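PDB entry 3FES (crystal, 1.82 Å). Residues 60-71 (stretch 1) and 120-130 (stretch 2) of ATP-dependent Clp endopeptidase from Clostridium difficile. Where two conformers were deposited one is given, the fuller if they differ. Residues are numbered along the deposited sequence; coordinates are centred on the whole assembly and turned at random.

Stretch 1 (60-71) AYLEGKIVDMEG
Stretch 2, residues 120-130: GIANKILNYAG

Two helices can pack obliquely around a well-placed knob, and this pair from a Clp endopeptidase is a clear example. The axes of helix 60-70 and helix 120-129 approach to 10.9 Å, with 114° between their N-to-C directions; Lys65 CA and Ile125 CA are 7.1 Å apart, Ile66 CA and Ile121 CA 8.0 Å. Gly71 and Gly130 leave the helices at positive phi (78° and 76°), Gly130 in a Schellman motif.

No hydrogen bond crosses; apolar packing and one cation-pi contact join the helices. Ile125 (chi1 m, chi2 t) has a CA-to-CB bond pointing sideways, yet its end reaches the hole formed by Leu62, Lys65, Ile66 and Met69. Ile125 CG2 meets Leu62 CD2 (m, t) at 3.7 Å, while Ile125 CD1 lies 3.9 Å from Ile66 CG1 (m, t). Met69, a selenomethionine (m, t, p), sets SE 3.8 Å from Ile125 CG1 and 4.0 Å from Ile121 CG2. Ile121 (m, t) also brings CD1 to 3.7 Å from Glu70 CG, an aliphatic contact.

Lys65 curls through three m torsions before a t chi4, placing NZ 3.9 Å from the centroid of the Tyr128 ring, a cation-pi contact over one face; Lys65 NZ also salt-bridges Asp68 OD2 at 3.5 Å. Both tyrosines are t with chi2 near 90°. Tyr61 starts sideways but ends nearer stretch 2, its OH 3.8 Å from Tyr128 CD2, at the ring edge, and 3.7 Å from Ala129 CB.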

ATOM      1  N   ALA A  60      -3.144   3.840 -13.343  1.00 34.89           N
ATOM      2  CA  ALA A  60      -4.141   3.274 -14.248  1.00 34.35           C
ATOM      3  C   ALA A  60      -4.079   1.753 -14.279  1.00 34.30           C
ATOM      4  O   ALA A  60      -5.118   1.096 -14.229  1.00 35.38           O
ATOM      5  CB  ALA A  60      -3.999   3.861 -15.674  1.00 34.33           C
ATOM      6  N   TYR A  61      -2.875   1.188 -14.325  1.00 33.10           N
ATOM      7  CA  TYR A  61      -2.745  -0.273 -14.315  1.00 32.72           C
ATOM      8  C   TYR A  61      -3.304  -0.888 -13.027  1.00 32.68           C
ATOM      9  O   TYR A  61      -4.116  -1.816 -13.067  1.00 32.86           O
ATOM     10  CB  TYR A  61      -1.298  -0.712 -14.510  1.00 32.81           C
ATOM     11  CG  TYR A  61      -1.101  -2.201 -14.344  1.00 33.21           C
ATOM     12  CD1 TYR A  61      -1.208  -3.068 -15.434  1.00 34.51           C
ATOM     13  CD2 TYR A  61      -0.830  -2.751 -13.094  1.00 34.61           C
ATOM     14  CE1 TYR A  61      -1.033  -4.450 -15.279  1.00 35.79           C
ATOM     15  CE2 TYR A  61      -0.651  -4.133 -12.924  1.00 33.70           C
ATOM     16  CZ  TYR A  61      -0.753  -4.970 -14.011  1.00 35.58           C
ATOM     17  OH  TYR A  61      -0.575  -6.327 -13.841  1.00 35.01           O
ATOM     18  N   LEU A  62      -2.865  -0.373 -11.885  1.00 32.84           N
ATOM     19  CA  LEU A  62      -3.328  -0.912 -10.596  1.00 32.93           C
ATOM     20  C   LEU A  62      -4.835  -0.842 -10.418  1.00 32.65           C
ATOM     21  O   LEU A  62      -5.476  -1.824 -10.035  1.00 31.98           O
ATOM     22  CB  LEU A  62      -2.654  -0.180  -9.443  1.00 32.91           C
ATOM     23  CG  LEU A  62      -1.193  -0.479  -9.152  1.00 35.99           C
ATOM     24  CD1 LEU A  62      -0.841   0.271  -7.838  1.00 36.21           C
ATOM     25  CD2 LEU A  62      -0.973  -1.987  -8.998  1.00 35.04           C
ATOM     26  N   GLU A  63      -5.385   0.338 -10.670  1.00 32.96           N
ATOM     27  CA  GLU A  63      -6.829   0.529 -10.703  1.00 33.73           C
ATOM     28  C   GLU A  63      -7.570  -0.437 -11.608  1.00 33.17           C
ATOM     29  O   GLU A  63      -8.569  -1.024 -11.191  1.00 33.90           O
ATOM     30  CB  GLU A  63      -7.167   1.929 -11.137  1.00 34.60           C
ATOM     31  CG  GLU A  63      -7.558   2.805 -10.023  1.00 38.22           C
ATOM     32  CD  GLU A  63      -8.093   4.117 -10.514  1.00 44.92           C
ATOM     33  OE1 GLU A  63      -9.125   4.562  -9.961  1.00 46.36           O
ATOM     34  OE2 GLU A  63      -7.485   4.702 -11.454  1.00 46.36           O
ATOM     35  N   GLY A  64      -7.093  -0.600 -12.842  1.00 33.05           N
ATOM     36  CA  GLY A  64      -7.702  -1.553 -13.783  1.00 31.84           C
ATOM     37  C   GLY A  64      -7.722  -2.970 -13.233  1.00 31.67           C
ATOM     38  O   GLY A  64      -8.736  -3.668 -13.333  1.00 30.75           O
ATOM     39  N   LYS A  65      -6.594  -3.399 -12.653  1.00 31.61           N
ATOM     40  CA  LYS A  65      -6.482  -4.747 -12.079  1.00 31.38           C
ATOM     41  C   LYS A  65      -7.408  -4.940 -10.880  1.00 30.56           C
ATOM     42  O   LYS A  65      -7.992  -6.015 -10.700  1.00 29.78           O
ATOM     43  CB  LYS A  65      -5.037  -5.067 -11.677  1.00 32.31           C
ATOM     44  CG  LYS A  65      -4.066  -5.317 -12.849  1.00 34.49           C
ATOM     45  CD  LYS A  65      -4.555  -6.377 -13.865  1.00 37.36           C
ATOM     46  CE  LYS A  65      -4.999  -7.681 -13.177  1.00 40.41           C
ATOM     47  NZ  LYS A  65      -5.556  -8.675 -14.143  1.00 44.53           N
ATOM     48  N   ILE A  66      -7.552  -3.888 -10.082  1.00 29.57           N
ATOM     49  CA  ILE A  66      -8.433  -3.926  -8.935  1.00 29.13           C
ATOM     50  C   ILE A  66      -9.865  -4.110  -9.421  1.00 29.13           C
ATOM     51  O   ILE A  66     -10.568  -4.993  -8.936  1.00 28.60           O
ATOM     52  CB  ILE A  66      -8.297  -2.658  -8.070  1.00 28.51           C
ATOM     53  CG1 ILE A  66      -6.947  -2.670  -7.343  1.00 27.94           C
ATOM     54  CG2 ILE A  66      -9.453  -2.569  -7.046  1.00 28.92           C
ATOM     55  CD1 ILE A  66      -6.659  -1.306  -6.591  1.00 25.18           C
ATOM     56  N   VAL A  67     -10.268  -3.298 -10.403  1.00 29.38           N
ATOM     57  CA  VAL A  67     -11.595  -3.433 -11.019  1.00 29.94           C
ATOM     58  C   VAL A  67     -11.811  -4.818 -11.662  1.00 31.05           C
ATOM     59  O   VAL A  67     -12.852  -5.444 -11.436  1.00 30.18           O
ATOM     60  CB  VAL A  67     -11.932  -2.257 -11.969  1.00 30.48           C
ATOM     61  CG1 VAL A  67     -13.314  -2.493 -12.722  1.00 28.98           C
ATOM     62  CG2 VAL A  67     -11.990  -0.955 -11.175  1.00 29.85           C
ATOM     63  N   ASP A  68     -10.819  -5.326 -12.395  1.00 32.16           N
ATOM     64  CA  ASP A  68     -10.919  -6.672 -12.989  1.00 33.51           C
ATOM     65  C   ASP A  68     -11.267  -7.711 -11.938  1.00 33.37           C
ATOM     66  O   ASP A  68     -11.991  -8.662 -12.213  1.00 33.36           O
ATOM     67  CB  ASP A  68      -9.589  -7.123 -13.629  1.00 34.82           C
ATOM     68  CG  ASP A  68      -9.225  -6.351 -14.881  1.00 38.08           C
ATOM     69  OD1 ASP A  68     -10.120  -5.706 -15.504  1.00 40.76           O
ATOM     70  OD2 ASP A  68      -8.013  -6.395 -15.233  1.00 42.59           O
HETATM   71  N   MSE A  69     -10.722  -7.538 -10.740  1.00 33.10           N
HETATM   72  CA  MSE A  69     -10.764  -8.567  -9.714  1.00 33.10           C
HETATM   73  C   MSE A  69     -11.925  -8.416  -8.750  1.00 33.15           C
HETATM   74  O   MSE A  69     -12.428  -9.399  -8.241  1.00 33.62           O
HETATM   75  CB  MSE A  69      -9.452  -8.560  -8.944  1.00 33.67           C
HETATM   76  CG  MSE A  69      -8.241  -8.919  -9.829  1.00 35.85           C
HETATM   77 SE   MSE A  69      -6.591  -8.799  -8.801  0.70 37.53          SE
HETATM   78  CE  MSE A  69      -6.780 -10.500  -8.010  1.00 35.31           C
ATOM     79  N   GLU A  70     -12.353  -7.181  -8.526  1.00 32.18           N
ATOM     80  CA  GLU A  70     -13.303  -6.858  -7.475  1.00 32.11           C
ATOM     81  C   GLU A  70     -14.561  -6.211  -7.981  1.00 30.88           C
ATOM     82  O   GLU A  70     -15.547  -6.119  -7.230  1.00 29.77           O
ATOM     83  CB  GLU A  70     -12.690  -5.822  -6.529  1.00 32.58           C
ATOM     84  CG  GLU A  70     -11.690  -6.348  -5.612  1.00 36.57           C
ATOM     85  CD  GLU A  70     -11.485  -5.377  -4.491  1.00 40.09           C
ATOM     86  OE1 GLU A  70     -12.391  -5.216  -3.640  1.00 45.51           O
ATOM     87  OE2 GLU A  70     -10.435  -4.741  -4.472  1.00 41.81           O
ATOM     88  N   GLY A  71     -14.503  -5.703  -9.214  1.00 30.20           N
ATOM     89  CA  GLY A  71     -15.593  -4.938  -9.806  1.00 30.72           C
ATOM     90  C   GLY A  71     -15.579  -3.515  -9.259  1.00 31.14           C
ATOM     91  O   GLY A  71     -14.740  -3.177  -8.426  1.00 31.40           O
ATOM     92  N   GLY A 120      -3.589 -11.672   0.132  1.00 34.58           N
ATOM     93  CA  GLY A 120      -4.388 -10.469  -0.130  1.00 32.20           C
ATOM     94  C   GLY A 120      -4.212 -10.038  -1.570  1.00 30.22           C
ATOM     95  O   GLY A 120      -3.328 -10.554  -2.293  1.00 28.27           O
ATOM     96  N   ILE A 121      -5.061  -9.114  -1.976  1.00 27.65           N
ATOM     97  CA  ILE A 121      -5.179  -8.731  -3.363  1.00 28.01           C
ATOM     98  C   ILE A 121      -3.939  -7.990  -3.866  1.00 27.15           C
ATOM     99  O   ILE A 121      -3.538  -8.177  -5.015  1.00 25.92           O
ATOM    100  CB  ILE A 121      -6.499  -7.947  -3.646  1.00 27.76           C
ATOM    101  CG1 ILE A 121      -7.698  -8.904  -3.537  1.00 32.10           C
ATOM    102  CG2 ILE A 121      -6.514  -7.381  -5.070  1.00 29.30           C
ATOM    103  CD1 ILE A 121      -9.064  -8.239  -3.765  1.00 34.21           C
ATOM    104  N   ALA A 122      -3.342  -7.165  -3.005  1.00 25.87           N
ATOM    105  CA  ALA A 122      -2.098  -6.456  -3.390  1.00 25.54           C
ATOM    106  C   ALA A 122      -1.006  -7.458  -3.798  1.00 25.52           C
ATOM    107  O   ALA A 122      -0.354  -7.291  -4.823  1.00 26.03           O
ATOM    108  CB  ALA A 122      -1.621  -5.508  -2.259  1.00 23.79           C
ATOM    109  N   ASN A 123      -0.815  -8.515  -3.025  1.00 25.63           N
ATOM    110  CA  ASN A 123       0.196  -9.517  -3.430  1.00 26.58           C
ATOM    111  C   ASN A 123      -0.209 -10.283  -4.685  1.00 25.99           C
ATOM    112  O   ASN A 123       0.662 -10.627  -5.499  1.00 26.14           O
ATOM    113  CB  ASN A 123       0.568 -10.432  -2.261  1.00 26.27           C
ATOM    114  CG  ASN A 123       1.453  -9.693  -1.227  1.00 29.84           C
ATOM    115  OD1 ASN A 123       1.099  -9.578  -0.065  1.00 33.34           O
ATOM    116  ND2 ASN A 123       2.563  -9.155  -1.680  1.00 27.31           N
ATOM    117  N   LYS A 124      -1.510 -10.535  -4.853  0.50 25.88           N
ATOM    118  CA  LYS A 124      -2.002 -11.198  -6.072  0.50 26.01           C
ATOM    119  C   LYS A 124      -1.665 -10.367  -7.306  0.50 25.20           C
ATOM    120  O   LYS A 124      -1.274 -10.900  -8.337  0.50 23.71           O
ATOM    121  CB  LYS A 124      -3.513 -11.488  -5.995  0.50 26.00           C
ATOM    122  CG  LYS A 124      -3.826 -12.720  -5.178  0.50 27.06           C
ATOM    123  CD  LYS A 124      -5.315 -12.996  -5.074  0.50 28.31           C
ATOM    124  CE  LYS A 124      -5.549 -14.149  -4.126  0.50 29.25           C
ATOM    125  NZ  LYS A 124      -6.977 -14.529  -4.041  0.50 29.84           N
ATOM    126  N   ILE A 125      -1.800  -9.052  -7.180  1.00 24.22           N
ATOM    127  CA  ILE A 125      -1.482  -8.151  -8.275  1.00 24.63           C
ATOM    128  C   ILE A 125       0.035  -8.121  -8.521  1.00 23.45           C
ATOM    129  O   ILE A 125       0.463  -8.168  -9.662  1.00 22.87           O
ATOM    130  CB  ILE A 125      -2.008  -6.712  -8.007  1.00 24.88           C
ATOM    131  CG1 ILE A 125      -3.555  -6.698  -8.027  1.00 26.89           C
ATOM    132  CG2 ILE A 125      -1.373  -5.707  -9.024  1.00 27.10           C
ATOM    133  CD1 ILE A 125      -4.189  -5.380  -7.540  1.00 30.02           C
ATOM    134  N   LEU A 126       0.839  -8.029  -7.460  1.00 23.39           N
ATOM    135  CA  LEU A 126       2.303  -8.081  -7.641  1.00 23.66           C
ATOM    136  C   LEU A 126       2.720  -9.411  -8.309  1.00 23.76           C
ATOM    137  O   LEU A 126       3.553  -9.438  -9.225  1.00 23.05           O
ATOM    138  CB  LEU A 126       3.025  -7.928  -6.314  1.00 22.87           C
ATOM    139  CG  LEU A 126       2.776  -6.562  -5.653  1.00 25.86           C
ATOM    140  CD1 LEU A 126       3.316  -6.620  -4.237  1.00 27.80           C
ATOM    141  CD2 LEU A 126       3.485  -5.490  -6.442  1.00 26.87           C
ATOM    142  N   ASN A 127       2.134 -10.500  -7.839  1.00 24.26           N
ATOM    143  CA  ASN A 127       2.462 -11.813  -8.391  1.00 25.50           C
ATOM    144  C   ASN A 127       2.049 -11.949  -9.848  1.00 26.13           C
ATOM    145  O   ASN A 127       2.794 -12.507 -10.672  1.00 26.45           O
ATOM    146  CB  ASN A 127       1.780 -12.912  -7.567  1.00 25.85           C
ATOM    147  CG  ASN A 127       2.357 -13.023  -6.167  1.00 30.17           C
ATOM    148  OD1 ASN A 127       3.443 -12.534  -5.905  1.00 34.54           O
ATOM    149  ND2 ASN A 127       1.619 -13.654  -5.259  1.00 33.88           N
ATOM    150  N   TYR A 128       0.849 -11.461 -10.158  1.00 27.09           N
ATOM    151  CA  TYR A 128       0.290 -11.526 -11.524  1.00 28.00           C
ATOM    152  C   TYR A 128       1.206 -10.788 -12.497  1.00 26.75           C
ATOM    153  O   TYR A 128       1.508 -11.281 -13.612  1.00 25.37           O
ATOM    154  CB  TYR A 128      -1.134 -10.912 -11.533  1.00 29.33           C
ATOM    155  CG  TYR A 128      -1.824 -11.002 -12.876  1.00 34.82           C
ATOM    156  CD1 TYR A 128      -2.635 -12.098 -13.194  1.00 39.47           C
ATOM    157  CD2 TYR A 128      -1.661  -9.989 -13.838  1.00 38.90           C
ATOM    158  CE1 TYR A 128      -3.266 -12.195 -14.444  1.00 41.91           C
ATOM    159  CE2 TYR A 128      -2.283 -10.078 -15.090  1.00 41.48           C
ATOM    160  CZ  TYR A 128      -3.079 -11.179 -15.375  1.00 42.26           C
ATOM    161  OH  TYR A 128      -3.695 -11.260 -16.593  1.00 45.76           O
ATOM    162  N   ALA A 129       1.670  -9.613 -12.060  1.00 25.75           N
ATOM    163  CA  ALA A 129       2.611  -8.806 -12.832  1.00 25.13           C
ATOM    164  C   ALA A 129       4.024  -9.408 -12.873  1.00 24.93           C
ATOM    165  O   ALA A 129       4.845  -8.958 -13.638  1.00 24.04           O
ATOM    166  CB  ALA A 129       2.667  -7.355 -12.273  1.00 25.92           C
ATOM    167  N   GLY A 130       4.297 -10.400 -12.032  1.00 25.18           N
ATOM    168  CA  GLY A 130       5.601 -11.065 -12.012  1.00 25.20           C
ATOM    169  C   GLY A 130       6.702 -10.256 -11.333  1.00 25.78           C
ATOM    170  O   GLY A 130       7.888 -10.514 -11.557  1.00 26.17           O
TER